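Side-chain contacts in mevalonate kinase (Staphylococcus aureus, PDB 2X7I), which probably catalyses the ATP-dependent phosphorylation of mevalonate to 5-phosphomevalonate, a step of the mevalonate route to isoprenoids, as a member of the GHMP kinase family: residues Ile15-Glu20 / Asp231-Cys236; Tyr175-Asp180 / Asn288-Val293; Gly265-Ala270 / Gly274-Leu279. All coordinates share one frame; numbering follows the deposited sequence. Where two conformers were deposited one is given.

Contact 1. Residues Ile15-Glu20 / Asp231-Cys236; sequences IILIGE and DIFNEC
Ile-18 contributes the most surface here, and its side chain points at helix 226-243. Its delta methyl CD1 lies 3.7 Å from CG2 of Ile-232, the two side chains running at about a right angle. CG1 stands anti to the carbonyl carbon (chi1 -49°), which carries CD1 to that partner. The other branch, CG2, faces Cys-236, one helical turn beyond Ile-232, but that contact is less certain because the cysteine was modelled in two conformers. Phe-233 is the second main contributor. Its CB does not point at the strand end, yet the side chain is long enough to carry the ring edge back to Leu-17, whose CD2 approaches CZ at 4.1 Å, near the ring plane. The backbones come no closer than 8.1 Å, between the CA atoms of Ile-18 and Phe-233, and large apolar side chains suit such a spacing. Val-214 and Ala-217 of helix 203-222 also touch Ile-18, and Leu-277 and Leu-279 touch Phe-233. The contact is wholly apolar and buried. It joins the corner that follows strand 6-16 to a helix of the C-terminal region, an interface between the N- and C-terminal parts of the GHMP kinase fold.

Contact 2. Residues Tyr175-Asp180 / Asn288-Val293; sequences YMVVID and NIVKAV
In Val-177 the methyl CG1 stands anti to the backbone N (chi1 178°) and CG2 anti to the carbonyl carbon, and this rotation turns both toward helix 283-295. CG2 lies 3.9 Å from CG2 of Ile-289, and CG1 lies 4.0 Å from CG2 of Val-290. Val-177 thus sits against two successive helix residues, its side chain slanting across each of theirs. Ile-179, two residues further along the strand and on the same face, is extended at its end (chi2 159°) and sends CD1 out to Val-293. The two side chains reach toward each other tip to tip, with Ile-179 CD1 3.5 Å from Val-293 CG2 and 4.1 Å from CG1 of the same valine. The longer isoleucine fits this place because the backbones are wider apart here: the CA atoms of Ile-179 and Val-293 are 8.2 Å apart, against 7.1 Å for Val-177 and Val-290. Beta-branched residues suit an extended strand and offer compact, firm surfaces to the helix. Leu-253 of helix 248-259 touches both Ile-179 and Val-293, continuing the apolar layer. Strand and helix axes run nearly parallel, 17° apart and 9.4 Å at closest approach. The helix is the crossover between strands 276-280 and 300-305, which flank strand 175-180: a split beta-alpha-beta unit of a ferredoxin-like, alpha+beta sheet.

Contact 3. Residues Gly265-Ala270 / Gly274-Leu279; sequences GKLTGA and GSMLLL
Backbone hydrogen bonds pair the two strands of this hairpin. Lys-266 and Leu-277 form a hydrogen-bonded antiparallel pair, Leu-277 N giving an almost straight bond of 2.9 Å to Lys-266 O and Lys-266 N bonding back to Leu-277 O. The ladder runs on past the strand, for Thr-268 N bonds to Ser-275 O at 3.1 Å. At this end a side chain joins in: Thr-268 OG1, held between its backbone N and carbonyl carbon (chi1 60°), accepts from Ser-275 N at 2.9 Å. A water 2.8 Å from Ser-275 OG is also weakly bonded to Thr-268 OG1.

The apolar contacts use the other branch of Thr-268. CG2 lies across the end of Leu-277 at about a right angle, tightly packed at 3.5 Å from its CD1. Threonine thus serves polar and apolar neighbours together. Gly-265 faces Leu-278, whose CD2 fills the place 3.7 Å from the glycine CA, which suits a residue with no side chain.

Leu-267 to Ala-270 begin the Leu-Thr-Gly-Ala-Gly motif of the GHMP kinases, so the turn is the family's conserved glycine-rich loop, probably close to the active site. The charged end of Lys-266 bends back to donate from NZ to Leu-267 O at 2.7 Å, and also bonds to Leu-17 O. Gripped by two carbonyls, the buried ammonium probably recovers part of the cost of burying its charge while tying the hairpin to the Leu-17 corner.

Contacts 2 and 3 share the four-stranded antiparallel sheet, in which strands 175-180 and 276-280 are neighbours; their centres lie about 11 Å apart. Contact 1 is centred about 7 Å from contact 3 and about 17 Å from contact 2. Along the chain the segments of contacts 1 and 2 alternate, 15-20, 175-180, 231-236, 288-293, with the hairpin of contact 3 between the last two. Helices 226-243 and 283-295 cover opposite faces of the sheet, the first over Leu-277 and Leu-279, the second over Val-177, Ile-179 and Leu-278. The N-terminal part is joined on through Ile-15 and Leu-17, which pack on Val-178 and Met-176, and through the bond from Leu-17 to Lys-266.

Contact 1. Residues Ile15-Glu20 / Asp231-Cys236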
ATOM      1  N   ILE A  15      -0.324   3.282  -1.882  1.00 46.77           N
ATOM      2  CA  ILE A  15       0.006   2.967  -3.273  1.00 46.71           C
ATOM      3  C   ILE A  15       0.988   3.983  -3.820  1.00 46.04           C
ATOM      4  O   ILE A  15       0.853   5.178  -3.582  1.00 45.49           O
ATOM      5  CB  ILE A  15      -1.250   2.926  -4.184  1.00 48.00           C
ATOM      6  CG1 ILE A  15      -2.278   1.944  -3.614  1.00 48.86           C
ATOM      7  CG2 ILE A  15      -0.859   2.545  -5.622  1.00 48.13           C
ATOM      8  CD1 ILE A  15      -3.052   1.156  -4.654  1.00 50.64           C
ATOM      9  N   ILE A  16       2.001   3.489  -4.527  1.00 46.27           N
ATOM     10  CA  ILE A  16       2.871   4.334  -5.321  1.00 46.13           C
ATOM     11  C   ILE A  16       2.159   4.466  -6.656  1.00 47.11           C
ATOM     12  O   ILE A  16       2.161   3.533  -7.459  1.00 47.59           O
ATOM     13  CB  ILE A  16       4.274   3.709  -5.523  1.00 46.02           C
ATOM     14  CG1 ILE A  16       4.964   3.409  -4.181  1.00 44.80           C
ATOM     15  CG2 ILE A  16       5.148   4.631  -6.351  1.00 46.12           C
ATOM     16  CD1 ILE A  16       5.151   4.623  -3.280  1.00 43.63           C
ATOM     17  N   LEU A  17       1.501   5.602  -6.869  1.00 47.60           N
ATOM     18  CA  LEU A  17       0.782   5.846  -8.115  1.00 48.53           C
ATOM     19  C   LEU A  17       1.736   5.826  -9.302  1.00 48.72           C
ATOM     20  O   LEU A  17       1.451   5.209 -10.329  1.00 49.18           O
ATOM     21  CB  LEU A  17       0.078   7.195  -8.066  1.00 48.87           C
ATOM     22  CG  LEU A  17      -1.178   7.301  -7.198  1.00 49.76           C
ATOM     23  CD1 LEU A  17      -1.769   8.689  -7.389  1.00 50.24           C
ATOM     24  CD2 LEU A  17      -2.206   6.239  -7.536  1.00 49.36           C
ATOM     25  N   ILE A  18       2.862   6.521  -9.145  1.00 48.30           N
ATOM     26  CA  ILE A  18       3.913   6.587 -10.156  1.00 48.68           C
ATOM     27  C   ILE A  18       5.223   6.577  -9.400  1.00 48.00           C
ATOM     28  O   ILE A  18       5.358   7.265  -8.384  1.00 47.00           O
ATOM     29  CB  ILE A  18       3.863   7.884 -10.971  1.00 49.23           C
ATOM     30  CG1 ILE A  18       2.460   8.174 -11.475  1.00 51.90           C
ATOM     31  CG2 ILE A  18       4.815   7.825 -12.158  1.00 49.24           C
ATOM     32  CD1 ILE A  18       2.209   9.663 -11.684  1.00 54.26           C
ATOM     33  N   GLY A  19       6.181   5.805  -9.898  1.00 48.37           N
ATOM     34  CA  GLY A  19       7.480   5.670  -9.253  1.00 48.28           C
ATOM     35  C   GLY A  19       7.824   4.216  -9.031  1.00 48.54           C
ATOM     36  O   GLY A  19       6.961   3.345  -9.139  1.00 48.86           O
ATOM     37  N   GLU A  20       9.090   3.957  -8.722  1.00 48.46           N
ATOM     38  CA  GLU A  20       9.570   2.596  -8.541  1.00 49.05           C
ATOM     39  C   GLU A  20       9.146   1.975  -7.217  1.00 48.09           C
ATOM     40  O   GLU A  20       8.721   2.651  -6.290  1.00 46.92           O
ATOM     41  CB  GLU A  20      11.102   2.513  -8.719  1.00 49.77           C
ATOM     42  CG  GLU A  20      11.949   3.191  -7.639  1.00 50.94           C
ATOM     43  CD  GLU A  20      13.375   3.505  -8.122  1.00 53.51           C
ATOM     44  OE1 GLU A  20      14.218   2.576  -8.169  1.00 55.02           O
ATOM     45  OE2 GLU A  20      13.634   4.681  -8.473  1.00 53.74           O
ATOM     46  N   ASP A 231      -4.237  10.936 -18.457  1.00 52.03           N
ATOM     47  CA  ASP A 231      -3.213  11.137 -19.477  1.00 52.29           C
ATOM     48  C   ASP A 231      -1.863  10.587 -18.994  1.00 51.09           C
ATOM     49  O   ASP A 231      -1.253   9.744 -19.653  1.00 51.00           O
ATOM     50  CB  ASP A 231      -3.119  12.625 -19.819  1.00 53.68           C
ATOM     51  CG  ASP A 231      -1.986  12.952 -20.774  1.00 54.96           C
ATOM     52  OD1 ASP A 231      -1.376  12.035 -21.361  1.00 54.75           O
ATOM     53  OD2 ASP A 231      -1.702  14.152 -20.940  1.00 57.36           O
ATOM     54  N   ILE A 232      -1.426  11.042 -17.825  1.00 50.42           N
ATOM     55  CA  ILE A 232      -0.149  10.622 -17.241  1.00 49.27           C
ATOM     56  C   ILE A 232      -0.062   9.106 -17.040  1.00 48.25           C
ATOM     57  O   ILE A 232       0.962   8.508 -17.349  1.00 47.64           O
ATOM     58  CB  ILE A 232       0.130  11.380 -15.910  1.00 49.27           C
ATOM     59  CG1 ILE A 232       0.438  12.851 -16.220  1.00 50.75           C
ATOM     60  CG2 ILE A 232       1.278  10.754 -15.147  1.00 47.52           C
ATOM     61  CD1 ILE A 232       0.400  13.753 -15.022  1.00 52.79           C
ATOM     62  N   PHE A 233      -1.129   8.486 -16.541  1.00 48.23           N
ATOM     63  CA  PHE A 233      -1.162   7.016 -16.404  1.00 48.16           C
ATOM     64  C   PHE A 233      -0.908   6.346 -17.758  1.00 48.76           C
ATOM     65  O   PHE A 233      -0.097   5.435 -17.858  1.00 48.48           O
ATOM     66  CB  PHE A 233      -2.509   6.535 -15.860  1.00 48.79           C
ATOM     67  CG  PHE A 233      -2.574   6.403 -14.350  1.00 49.18           C
ATOM     68  CD1 PHE A 233      -1.907   7.290 -13.510  1.00 49.52           C
ATOM     69  CD2 PHE A 233      -3.337   5.400 -13.776  1.00 50.31           C
ATOM     70  CE1 PHE A 233      -1.986   7.161 -12.129  1.00 49.05           C
ATOM     71  CE2 PHE A 233      -3.417   5.262 -12.397  1.00 50.75           C
ATOM     72  CZ  PHE A 233      -2.738   6.154 -11.575  1.00 50.98           C
ATOM     73  N   ASN A 234      -1.610   6.807 -18.794  1.00 49.66           N
ATOM     74  CA  ASN A 234      -1.532   6.195 -20.123  1.00 50.53           C
ATOM     75  C   ASN A 234      -0.180   6.443 -20.801  1.00 50.77           C
ATOM     76  O   ASN A 234       0.320   5.586 -21.537  1.00 51.39           O
ATOM     77  CB  ASN A 234      -2.684   6.687 -21.006  1.00 51.81           C
ATOM     78  CG  ASN A 234      -4.045   6.152 -20.554  1.00 52.17           C
ATOM     79  OD1 ASN A 234      -4.179   4.968 -20.235  1.00 52.97           O
ATOM     80  ND2 ASN A 234      -5.062   7.018 -20.560  1.00 50.50           N
ATOM     81  N   GLU A 235       0.411   7.605 -20.533  1.00 50.47           N
ATOM     82  CA  GLU A 235       1.771   7.904 -20.989  1.00 51.13           C
ATOM     83  C   GLU A 235       2.804   7.015 -20.316  1.00 50.43           C
ATOM     84  O   GLU A 235       3.711   6.516 -20.982  1.00 51.32           O
ATOM     85  CB  GLU A 235       2.121   9.386 -20.780  1.00 51.38           C
ATOM     86  CG  GLU A 235       1.292  10.304 -21.660  1.00 53.15           C
ATOM     87  CD  GLU A 235       1.921  11.666 -21.908  1.00 56.30           C
ATOM     88  OE1 GLU A 235       3.148  11.736 -22.175  1.00 59.27           O
ATOM     89  OE2 GLU A 235       1.176  12.671 -21.881  1.00 55.42           O
ATOM     90  N   CYS A 236       2.667   6.811 -19.005  1.00 49.64           N
ATOM     91  CA  CYS A 236       3.558   5.923 -18.241  0.50 49.46           C
ATOM     92  C   CYS A 236       3.556   4.526 -18.841  1.00 50.34           C
ATOM     93  O   CYS A 236       4.606   3.926 -19.065  1.00 51.20           O
ATOM     94  CB  CYS A 236       3.111   5.797 -16.778  0.50 48.79           C
ATOM     95  SG  CYS A 236       3.332   7.242 -15.730  0.50 48.26           S
TER

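Contact 2. Residues Tyr175-Asp180 / Asn288-Val293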
ATOM      1  N   TYR A 175     -12.302   7.487  -9.475  1.00 58.40           N
ATOM      2  CA  TYR A 175     -12.083   6.216  -8.812  1.00 57.47           C
ATOM      3  C   TYR A 175     -10.929   5.491  -9.458  1.00 56.07           C
ATOM      4  O   TYR A 175     -10.632   5.681 -10.645  1.00 56.18           O
ATOM      5  CB  TYR A 175     -13.344   5.352  -8.892  1.00 59.49           C
ATOM      6  CG  TYR A 175     -14.486   5.887  -8.057  1.00 61.44           C
ATOM      7  CD1 TYR A 175     -15.214   7.008  -8.467  1.00 63.43           C
ATOM      8  CD2 TYR A 175     -14.822   5.293  -6.845  1.00 61.59           C
ATOM      9  CE1 TYR A 175     -16.251   7.515  -7.693  1.00 65.66           C
ATOM     10  CE2 TYR A 175     -15.860   5.784  -6.074  1.00 64.52           C
ATOM     11  CZ  TYR A 175     -16.573   6.893  -6.501  1.00 66.11           C
ATOM     12  OH  TYR A 175     -17.603   7.380  -5.731  1.00 69.60           O
ATOM     13  N   MET A 176     -10.277   4.658  -8.659  1.00 55.01           N
ATOM     14  CA  MET A 176      -9.156   3.861  -9.114  1.00 53.79           C
ATOM     15  C   MET A 176      -9.425   2.427  -8.697  1.00 53.97           C
ATOM     16  O   MET A 176      -9.619   2.150  -7.508  1.00 53.81           O
ATOM     17  CB  MET A 176      -7.854   4.375  -8.496  1.00 52.27           C
ATOM     18  CG  MET A 176      -6.628   3.535  -8.829  1.00 51.85           C
ATOM     19  SD  MET A 176      -5.088   4.264  -8.261  1.00 51.70           S
ATOM     20  CE  MET A 176      -5.267   4.214  -6.476  1.00 47.81           C
ATOM     21  N   VAL A 177      -9.481   1.527  -9.679  1.00 54.51           N
ATOM     22  CA  VAL A 177      -9.548   0.089  -9.403  1.00 54.71           C
ATOM     23  C   VAL A 177      -8.129  -0.442  -9.261  1.00 52.94           C
ATOM     24  O   VAL A 177      -7.301  -0.247 -10.141  1.00 52.84           O
ATOM     25  CB  VAL A 177     -10.264  -0.692 -10.527  1.00 56.53           C
ATOM     26  CG1 VAL A 177     -10.265  -2.186 -10.225  1.00 56.38           C
ATOM     27  CG2 VAL A 177     -11.681  -0.185 -10.703  1.00 58.19           C
ATOM     28  N   VAL A 178      -7.860  -1.102  -8.142  1.00 52.11           N
ATOM     29  CA  VAL A 178      -6.564  -1.688  -7.863  1.00 50.81           C
ATOM     30  C   VAL A 178      -6.689  -3.189  -8.061  1.00 51.95           C
ATOM     31  O   VAL A 178      -7.528  -3.825  -7.440  1.00 52.86           O
ATOM     32  CB  VAL A 178      -6.123  -1.359  -6.429  1.00 49.62           C
ATOM     33  CG1 VAL A 178      -4.812  -2.050  -6.082  1.00 47.84           C
ATOM     34  CG2 VAL A 178      -6.009   0.154  -6.253  1.00 48.74           C
ATOM     35  N   ILE A 179      -5.875  -3.743  -8.952  1.00 52.58           N
ATOM     36  CA  ILE A 179      -5.921  -5.165  -9.273  1.00 53.98           C
ATOM     37  C   ILE A 179      -4.621  -5.871  -8.881  1.00 53.64           C
ATOM     38  O   ILE A 179      -3.538  -5.402  -9.193  1.00 53.07           O
ATOM     39  CB  ILE A 179      -6.155  -5.383 -10.774  1.00 55.33           C
ATOM     40  CG1 ILE A 179      -7.503  -4.795 -11.199  1.00 56.02           C
ATOM     41  CG2 ILE A 179      -6.080  -6.870 -11.111  1.00 56.91           C
ATOM     42  CD1 ILE A 179      -7.613  -4.505 -12.688  1.00 56.85           C
ATOM     43  N   ASP A 180      -4.757  -6.999  -8.190  1.00 54.99           N
ATOM     44  CA  ASP A 180      -3.649  -7.890  -7.844  1.00 55.44           C
ATOM     45  C   ASP A 180      -3.754  -9.109  -8.758  1.00 57.86           C
ATOM     46  O   ASP A 180      -4.796  -9.747  -8.816  1.00 59.18           O
ATOM     47  CB  ASP A 180      -3.772  -8.284  -6.360  1.00 55.12           C
ATOM     48  CG  ASP A 180      -2.817  -9.400  -5.939  1.00 55.37           C
ATOM     49  OD1 ASP A 180      -2.990  -9.929  -4.819  1.00 56.05           O
ATOM     50  OD2 ASP A 180      -1.908  -9.759  -6.702  1.00 55.89           O
ATOM     51  N   ASN A 288     -18.210  -2.278 -12.523  1.00 66.54           N
ATOM     52  CA  ASN A 288     -18.243  -3.046 -13.768  1.00 67.69           C
ATOM     53  C   ASN A 288     -16.855  -3.553 -14.154  1.00 65.95           C
ATOM     54  O   ASN A 288     -16.709  -4.681 -14.620  1.00 67.07           O
ATOM     55  CB  ASN A 288     -18.821  -2.201 -14.909  1.00 68.82           C
ATOM     56  CG  ASN A 288     -20.277  -1.840 -14.694  1.00 71.75           C
ATOM     57  OD1 ASN A 288     -20.918  -2.312 -13.752  1.00 73.71           O
ATOM     58  ND2 ASN A 288     -20.804  -0.987 -15.563  1.00 73.16           N
ATOM     59  N   ILE A 289     -15.843  -2.712 -13.964  1.00 63.70           N
ATOM     60  CA  ILE A 289     -14.458  -3.100 -14.219  1.00 62.12           C
ATOM     61  C   ILE A 289     -14.063  -4.256 -13.311  1.00 62.16           C
ATOM     62  O   ILE A 289     -13.469  -5.226 -13.771  1.00 62.38           O
ATOM     63  CB  ILE A 289     -13.480  -1.920 -14.007  1.00 59.94           C
ATOM     64  CG1 ILE A 289     -13.612  -0.907 -15.147  1.00 59.82           C
ATOM     65  CG2 ILE A 289     -12.035  -2.413 -13.918  1.00 58.09           C
ATOM     66  CD1 ILE A 289     -13.033   0.455 -14.819  1.00 58.29           C
ATOM     67  N   VAL A 290     -14.408  -4.147 -12.030  1.00 62.47           N
ATOM     68  CA  VAL A 290     -14.076  -5.173 -11.047  1.00 62.87           C
ATOM     69  C   VAL A 290     -14.623  -6.519 -11.489  1.00 65.87           C
ATOM     70  O   VAL A 290     -13.874  -7.481 -11.596  1.00 65.96           O
ATOM     71  CB  VAL A 290     -14.613  -4.817  -9.632  1.00 63.10           C
ATOM     72  CG1 VAL A 290     -14.669  -6.050  -8.736  1.00 63.08           C
ATOM     73  CG2 VAL A 290     -13.746  -3.733  -8.999  1.00 61.02           C
ATOM     74  N   LYS A 291     -15.919  -6.582 -11.778  1.00 68.59           N
ATOM     75  CA  LYS A 291     -16.529  -7.846 -12.145  1.00 71.72           C
ATOM     76  C   LYS A 291     -15.908  -8.439 -13.412  1.00 72.03           C
ATOM     77  O   LYS A 291     -15.591  -9.630 -13.438  1.00 73.48           O
ATOM     78  CB  LYS A 291     -18.044  -7.711 -12.296  1.00 74.38           C
ATOM     79  CG  LYS A 291     -18.815  -7.447 -10.982  1.00 76.51           C
ATOM     80  CD  LYS A 291     -18.483  -8.441  -9.839  1.00 77.98           C
ATOM     81  CE  LYS A 291     -19.741  -8.998  -9.138  1.00 82.50           C
ATOM     82  NZ  LYS A 291     -20.914  -8.065  -9.070  1.00 84.13           N
ATOM     83  N   ALA A 292     -15.715  -7.618 -14.441  1.00 71.15           N
ATOM     84  CA  ALA A 292     -15.128  -8.093 -15.698  1.00 71.72           C
ATOM     85  C   ALA A 292     -13.696  -8.608 -15.525  1.00 70.77           C
ATOM     86  O   ALA A 292     -13.304  -9.583 -16.173  1.00 72.40           O
ATOM     87  CB  ALA A 292     -15.163  -6.994 -16.748  1.00 71.12           C
ATOM     88  N   VAL A 293     -12.921  -7.954 -14.656  1.00 68.44           N
ATOM     89  CA  VAL A 293     -11.517  -8.308 -14.443  1.00 67.37           C
ATOM     90  C   VAL A 293     -11.358  -9.536 -13.536  1.00 68.37           C
ATOM     91  O   VAL A 293     -10.438 -10.327 -13.721  1.00 68.42           O
ATOM     92  CB  VAL A 293     -10.691  -7.102 -13.882  1.00 64.52           C
ATOM     93  CG1 VAL A 293     -11.001  -6.847 -12.422  1.00 63.95           C
ATOM     94  CG2 VAL A 293      -9.231  -7.358 -14.045  1.00 64.00           C
TER

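Contact 3. Residues Gly265-Ala270 / Gly274-Leu279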
ATOM      1  N   GLY A 265      -4.813   3.162 -17.472  1.00 51.53           N
ATOM      2  CA  GLY A 265      -4.227   1.999 -16.824  1.00 50.69           C
ATOM      3  C   GLY A 265      -2.710   2.067 -16.768  1.00 50.22           C
ATOM      4  O   GLY A 265      -2.068   2.597 -17.684  1.00 50.73           O
ATOM      5  N   LYS A 266      -2.142   1.557 -15.674  1.00 49.54           N
ATOM      6  CA  LYS A 266      -0.693   1.369 -15.543  1.00 49.11           C
ATOM      7  C   LYS A 266      -0.363   0.355 -14.463  1.00 48.88           C
ATOM      8  O   LYS A 266      -1.204  -0.004 -13.646  1.00 49.33           O
ATOM      9  CB  LYS A 266       0.024   2.689 -15.230  1.00 48.81           C
ATOM     10  CG  LYS A 266      -0.143   3.218 -13.789  1.00 46.95           C
ATOM     11  CD  LYS A 266       0.637   4.506 -13.563  1.00 45.39           C
ATOM     12  CE  LYS A 266       2.155   4.289 -13.451  1.00 44.67           C
ATOM     13  NZ  LYS A 266       2.563   3.593 -12.197  1.00 43.03           N
ATOM     14  N   LEU A 267       0.876  -0.110 -14.473  1.00 49.38           N
ATOM     15  CA  LEU A 267       1.394  -0.985 -13.436  1.00 49.00           C
ATOM     16  C   LEU A 267       2.120  -0.135 -12.407  1.00 48.24           C
ATOM     17  O   LEU A 267       2.659   0.924 -12.728  1.00 48.46           O
ATOM     18  CB  LEU A 267       2.362  -1.994 -14.043  1.00 49.83           C
ATOM     19  CG  LEU A 267       1.807  -2.903 -15.144  1.00 51.53           C
ATOM     20  CD1 LEU A 267       2.910  -3.802 -15.701  1.00 51.48           C
ATOM     21  CD2 LEU A 267       0.641  -3.738 -14.630  1.00 52.37           C
ATOM     22  N   THR A 268       2.140  -0.596 -11.166  1.00 48.09           N
ATOM     23  CA  THR A 268       2.900   0.086 -10.126  1.00 47.54           C
ATOM     24  C   THR A 268       4.365  -0.293 -10.214  1.00 47.56           C
ATOM     25  O   THR A 268       4.727  -1.250 -10.897  1.00 48.67           O
ATOM     26  CB  THR A 268       2.374  -0.264  -8.723  1.00 47.49           C
ATOM     27  OG1 THR A 268       2.488  -1.678  -8.497  1.00 47.56           O
ATOM     28  CG2 THR A 268       0.932   0.173  -8.585  1.00 46.68           C
ATOM     29  N   GLY A 269       5.213   0.473  -9.535  1.00 47.42           N
ATOM     30  CA  GLY A 269       6.616   0.088  -9.338  1.00 47.63           C
ATOM     31  C   GLY A 269       7.466   0.129 -10.588  1.00 48.18           C
ATOM     32  O   GLY A 269       8.361  -0.696 -10.770  1.00 48.71           O
ATOM     33  N   ALA A 270       7.183   1.100 -11.454  1.00 48.57           N
ATOM     34  CA  ALA A 270       7.927   1.290 -12.695  1.00 49.17           C
ATOM     35  C   ALA A 270       7.910   0.028 -13.553  1.00 49.88           C
ATOM     36  O   ALA A 270       8.921  -0.339 -14.137  1.00 50.64           O
ATOM     37  CB  ALA A 270       9.366   1.734 -12.395  1.00 49.44           C
ATOM     38  N   GLY A 274       3.150  -4.843  -9.002  1.00 49.23           N
ATOM     39  CA  GLY A 274       2.546  -5.234  -7.737  1.00 49.45           C
ATOM     40  C   GLY A 274       1.036  -5.071  -7.795  1.00 49.61           C
ATOM     41  O   GLY A 274       0.282  -5.961  -7.391  1.00 50.22           O
ATOM     42  N   SER A 275       0.600  -3.926  -8.304  1.00 49.09           N
ATOM     43  CA  SER A 275      -0.807  -3.705  -8.614  1.00 49.72           C
ATOM     44  C   SER A 275      -0.950  -3.267 -10.064  1.00 49.68           C
ATOM     45  O   SER A 275       0.001  -2.748 -10.672  1.00 48.66           O
ATOM     46  CB  SER A 275      -1.401  -2.629  -7.699  1.00 49.32           C
ATOM     47  OG  SER A 275      -1.329  -3.023  -6.338  1.00 50.84           O
ATOM     48  N   MET A 276      -2.137  -3.503 -10.616  1.00 50.43           N
ATOM     49  CA  MET A 276      -2.575  -2.799 -11.819  1.00 50.81           C
ATOM     50  C   MET A 276      -3.542  -1.751 -11.315  1.00 50.05           C
ATOM     51  O   MET A 276      -4.404  -2.059 -10.489  1.00 50.94           O
ATOM     52  CB  MET A 276      -3.268  -3.735 -12.811  1.00 52.28           C
ATOM     53  CG  MET A 276      -3.511  -3.101 -14.177  1.00 54.41           C
ATOM     54  SD  MET A 276      -4.130  -4.247 -15.436  1.00 58.08           S
ATOM     55  CE  MET A 276      -5.871  -4.058 -15.176  1.00 59.41           C
ATOM     56  N   LEU A 277      -3.376  -0.519 -11.780  1.00 49.01           N
ATOM     57  CA  LEU A 277      -4.233   0.593 -11.387  1.00 48.79           C
ATOM     58  C   LEU A 277      -5.051   1.055 -12.600  1.00 49.96           C
ATOM     59  O   LEU A 277      -4.475   1.427 -13.624  1.00 49.91           O
ATOM     60  CB  LEU A 277      -3.383   1.751 -10.850  1.00 47.67           C
ATOM     61  CG  LEU A 277      -2.272   1.394  -9.850  1.00 46.56           C
ATOM     62  CD1 LEU A 277      -1.393   2.592  -9.538  1.00 44.53           C
ATOM     63  CD2 LEU A 277      -2.857   0.824  -8.576  1.00 46.69           C
ATOM     64  N   LEU A 278      -6.380   1.022 -12.487  1.00 50.73           N
ATOM     65  CA  LEU A 278      -7.262   1.487 -13.567  1.00 52.06           C
ATOM     66  C   LEU A 278      -8.116   2.648 -13.072  1.00 52.70           C
ATOM     67  O   LEU A 278      -8.648   2.599 -11.967  1.00 52.99           O
ATOM     68  CB  LEU A 278      -8.180   0.360 -14.069  1.00 53.08           C
ATOM     69  CG  LEU A 278      -7.483  -0.913 -14.573  1.00 52.74           C
ATOM     70  CD1 LEU A 278      -8.492  -2.034 -14.849  1.00 53.12           C
ATOM     71  CD2 LEU A 278      -6.665  -0.612 -15.807  1.00 51.94           C
ATOM     72  N   LEU A 279      -8.251   3.680 -13.900  1.00 53.22           N
ATOM     73  CA  LEU A 279      -8.980   4.878 -13.527  1.00 53.73           C
ATOM     74  C   LEU A 279     -10.374   4.866 -14.139  1.00 55.73           C
ATOM     75  O   LEU A 279     -10.539   4.613 -15.329  1.00 56.55           O
ATOM     76  CB  LEU A 279      -8.210   6.129 -13.962  1.00 53.36           C
ATOM     77  CG  LEU A 279      -6.851   6.380 -13.296  1.00 51.00           C
ATOM     78  CD1 LEU A 279      -6.352   7.779 -13.627  1.00 49.99           C
ATOM     79  CD2 LEU A 279      -6.914   6.196 -11.778  1.00 49.70           C
TER
HETATM   80  O   HOH W   1       0.964  -1.639  -5.474  1.00 43.94           O